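Local coordinates for protein C-glycoside 3-oxidase (Microbacterium trichothecenolyticum, PDB 7DVE) that uses FAD and molecular oxygen to oxidise the C3 hydroxyl of the sugar of C-glycosides such as isoorientin and mangiferin, releasing hydrogen peroxide, at residues A476-I481 with C487-T492. Residues are numbered along the deposited sequence; the frame is centred on the assembly and turned at random.
With FAD (flavin-adenine dinucleotide), chain C.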
loop_
_atom_site.group_PDB
_atom_site.type_symbol
_atom_site.label_atom_id
_atom_site.label_comp_id
_atom_site.label_asym_id
_atom_site.label_seq_id
_atom_site.Cartn_x
_atom_site.Cartn_y
_atom_site.Cartn_z
ATOM N N ALA A 476 9.052 7.187 -3.239
ATOM C CA ALA A 476 8.478 5.921 -3.671
ATOM C C ALA A 476 7.283 5.591 -2.801
ATOM O O ALA A 476 7.342 5.758 -1.587
ATOM C CB ALA A 476 9.507 4.789 -3.582
ATOM N N GLY A 477 6.218 5.110 -3.430
ATOM C CA GLY A 477 5.054 4.552 -2.798
ATOM C C GLY A 477 3.803 5.177 -3.348
ATOM O O GLY A 477 3.825 5.896 -4.352
ATOM N N ASN A 478 2.688 4.914 -2.657
ATOM C CA ASN A 478 1.399 5.465 -3.040
ATOM C C ASN A 478 1.428 6.989 -3.069
ATOM O O ASN A 478 0.693 7.600 -3.847
ATOM C CB ASN A 478 0.331 4.954 -2.073
ATOM C CG ASN A 478 0.423 3.440 -1.869
ATOM O OD1 ASN A 478 0.789 2.704 -2.785
ATOM N ND2 ASN A 478 0.130 2.981 -0.670
ATOM N N GLY A 479 2.268 7.615 -2.235
ATOM C CA GLY A 479 2.420 9.064 -2.239
ATOM C C GLY A 479 2.841 9.653 -3.575
ATOM O O GLY A 479 2.677 10.857 -3.783
ATOM N N VAL A 480 3.377 8.832 -4.486
ATOM C CA VAL A 480 3.832 9.332 -5.787
ATOM C C VAL A 480 2.678 9.441 -6.783
ATOM O O VAL A 480 2.787 10.171 -7.772
ATOM C CB VAL A 480 4.961 8.443 -6.369
ATOM C CG1 VAL A 480 5.451 8.957 -7.698
ATOM C CG2 VAL A 480 6.159 8.362 -5.428
ATOM N N ILE A 481 1.568 8.752 -6.556
ATOM C CA ILE A 481 0.472 8.752 -7.524
ATOM C C ILE A 481 -0.150 10.141 -7.587
ATOM O O ILE A 481 -0.567 10.694 -6.553
ATOM C CB ILE A 481 -0.571 7.687 -7.171
ATOM C CG1 ILE A 481 0.035 6.297 -7.342
ATOM C CG2 ILE A 481 -1.845 7.857 -7.995
ATOM C CD1 ILE A 481 -0.749 5.206 -6.596
ATOM N N CYS A 487 -8.711 2.565 -7.086
ATOM C CA CYS A 487 -8.283 1.177 -6.962
ATOM C C CYS A 487 -7.144 1.068 -5.961
ATOM O O CYS A 487 -6.530 2.054 -5.574
ATOM C CB CYS A 487 -7.833 0.609 -8.322
ATOM S SG CYS A 487 -6.407 1.440 -9.009
ATOM N N ASN A 488 -6.849 -0.153 -5.549
ATOM C CA ASN A 488 -5.823 -0.335 -4.537
ATOM C C ASN A 488 -4.491 0.115 -5.127
ATOM O O ASN A 488 -4.179 -0.228 -6.276
ATOM C CB ASN A 488 -5.787 -1.788 -4.066
ATOM C CG ASN A 488 -7.182 -2.408 -4.022
ATOM O OD1 ASN A 488 -7.804 -2.608 -5.062
ATOM N ND2 ASN A 488 -7.685 -2.697 -2.820
ATOM N N PRO A 489 -3.734 0.952 -4.428
ATOM C CA PRO A 489 -2.644 1.683 -5.094
ATOM C C PRO A 489 -1.315 0.960 -5.179
ATOM O O PRO A 489 -0.447 1.393 -5.945
ATOM C CB PRO A 489 -2.502 2.940 -4.229
ATOM C CG PRO A 489 -2.866 2.458 -2.876
ATOM C CD PRO A 489 -4.005 1.477 -3.080
ATOM N N THR A 490 -1.114 -0.106 -4.400
ATOM C CA THR A 490 0.235 -0.635 -4.232
ATOM C C THR A 490 0.861 -1.039 -5.569
ATOM O O THR A 490 2.014 -0.695 -5.845
ATOM C CB THR A 490 0.234 -1.815 -3.262
ATOM O OG1 THR A 490 -0.607 -1.513 -2.148
ATOM C CG2 THR A 490 1.663 -2.042 -2.739
ATOM N N LEU A 491 0.135 -1.789 -6.405
ATOM C CA LEU A 491 0.715 -2.193 -7.683
ATOM C C LEU A 491 1.217 -0.980 -8.452
ATOM O O LEU A 491 2.299 -1.023 -9.055
ATOM C CB LEU A 491 -0.293 -2.959 -8.534
ATOM C CG LEU A 491 0.254 -3.397 -9.922
ATOM C CD1 LEU A 491 1.588 -4.153 -9.826
ATOM C CD2 LEU A 491 -0.741 -4.288 -10.647
ATOM N N THR A 492 0.451 0.124 -8.416
ATOM C CA THR A 492 0.847 1.313 -9.164
ATOM C C THR A 492 2.074 1.979 -8.551
ATOM O O THR A 492 2.991 2.393 -9.282
ATOM C CB THR A 492 -0.309 2.308 -9.241
ATOM O OG1 THR A 492 -1.410 1.677 -9.903
ATOM C CG2 THR A 492 0.125 3.530 -10.051
HETATM P PA FAD C . 4.683 0.855 3.737
HETATM O O1A FAD C . 4.069 1.621 4.848
HETATM O O2A FAD C . 4.051 -0.414 3.307
HETATM O O5B FAD C . 6.198 0.637 4.249
HETATM C C5B FAD C . 6.974 1.775 4.632
HETATM C C4B FAD C . 8.015 1.370 5.643
HETATM O O4B FAD C . 8.790 2.576 5.908
HETATM C C3B FAD C . 7.365 0.991 6.990
HETATM O O3B FAD C . 7.868 -0.301 7.384
HETATM C C2B FAD C . 7.908 2.092 7.912
HETATM O O2B FAD C . 8.184 1.600 9.226
HETATM C C1B FAD C . 9.224 2.459 7.255
HETATM N N9A FAD C . 9.698 3.813 7.719
HETATM C C8A FAD C . 8.897 4.892 7.678
HETATM N N7A FAD C . 9.582 5.945 8.137
HETATM C C5A FAD C . 10.806 5.531 8.473
HETATM C C6A FAD C . 11.861 6.197 8.960
HETATM N N6A FAD C . 11.688 7.502 9.171
HETATM N N1A FAD C . 13.037 5.595 9.224
HETATM C C2A FAD C . 13.140 4.225 8.974
HETATM N N3A FAD C . 12.024 3.546 8.450
HETATM C C4A FAD C . 10.882 4.212 8.210
HETATM N N1 FAD C . -3.027 -2.253 -0.575
HETATM C C2 FAD C . -3.396 -2.716 -1.826
HETATM O O2 FAD C . -2.863 -2.209 -2.806
HETATM N N3 FAD C . -4.364 -3.726 -1.951
HETATM C C4 FAD C . -4.928 -4.309 -0.794
HETATM O O4 FAD C . -5.761 -5.213 -0.915
HETATM C C4X FAD C . -4.545 -3.831 0.455
HETATM N N5 FAD C . -5.088 -4.304 1.604
HETATM C C5X FAD C . -4.581 -3.905 2.806
HETATM C C6 FAD C . -5.030 -4.485 4.008
HETATM C C7 FAD C . -4.492 -4.139 5.242
HETATM C C7M FAD C . -5.002 -4.805 6.545
HETATM C C8 FAD C . -3.479 -3.179 5.298
HETATM C C8M FAD C . -2.877 -2.783 6.659
HETATM C C9 FAD C . -3.030 -2.587 4.109
HETATM C C9A FAD C . -3.578 -2.936 2.861
HETATM N N10 FAD C . -3.160 -2.355 1.713
HETATM C C10 FAD C . -3.593 -2.811 0.536
HETATM C "C1'" FAD C . -2.194 -1.220 1.686
HETATM C "C2'" FAD C . -0.734 -1.612 1.423
HETATM O "O2'" FAD C . -0.255 -2.361 2.553
HETATM C "C3'" FAD C . 0.133 -0.337 1.155
HETATM O "O3'" FAD C . -0.359 0.352 -0.004
HETATM C "C4'" FAD C . 1.585 -0.706 0.845
HETATM O "O4'" FAD C . 2.128 -1.448 1.927
HETATM C "C5'" FAD C . 2.437 0.577 0.641
HETATM O "O5'" FAD C . 3.837 0.243 0.570
HETATM P P FAD C . 5.027 1.283 0.918
HETATM O O1P FAD C . 6.353 0.612 0.998
HETATM O O2P FAD C . 4.841 2.410 -0.021
HETATM O O3P FAD C . 4.831 1.794 2.441
#
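N478 and P489 meet beside the flavin of this GMC oxidoreductase, where the loop leaving strand 473-475, an outer strand of the parallel Rossmann-type sheet, packs on the start of helix 490-510. The segments meet by van der Waals contact, with no direct hydrogen bond. The amide of N478 comes obliquely against the CB-CG edge of the P489 ring, N478 CG 3.6 Å from P489 CG. On another part of the same ring, I481 CD1 reaches P489 CB at 3.7 Å, the two side chains crossing at about a right angle. I481 also rests on the methyl of T492, its CG1 3.9 Å from T492 CG2. P489 further touches H444, the probable proton acceptor, which places the contact beside the probable active site.

The polar link runs through FAD. CG of N478 stands beside the backbone N (chi1 -48°), which places the amide between P489 and the ribityl chain; N478 ND2 donates to FAD O3' at 2.8 Å (N-H...O angle 157°). O3' in turn donates to T490 OG1, so one ribityl hydroxyl joins the two segments. T490 offers two donors to the pyrimidine carbonyl of the flavin, and these would probably stabilise negative charge building up at N1 and O2 of the reduced ring. T490 N donates to FAD O2 at 3.2 Å, and the hydroxyl, T490 OG1, is modelled 2.5 Å from the same O2, a doubtfully short length.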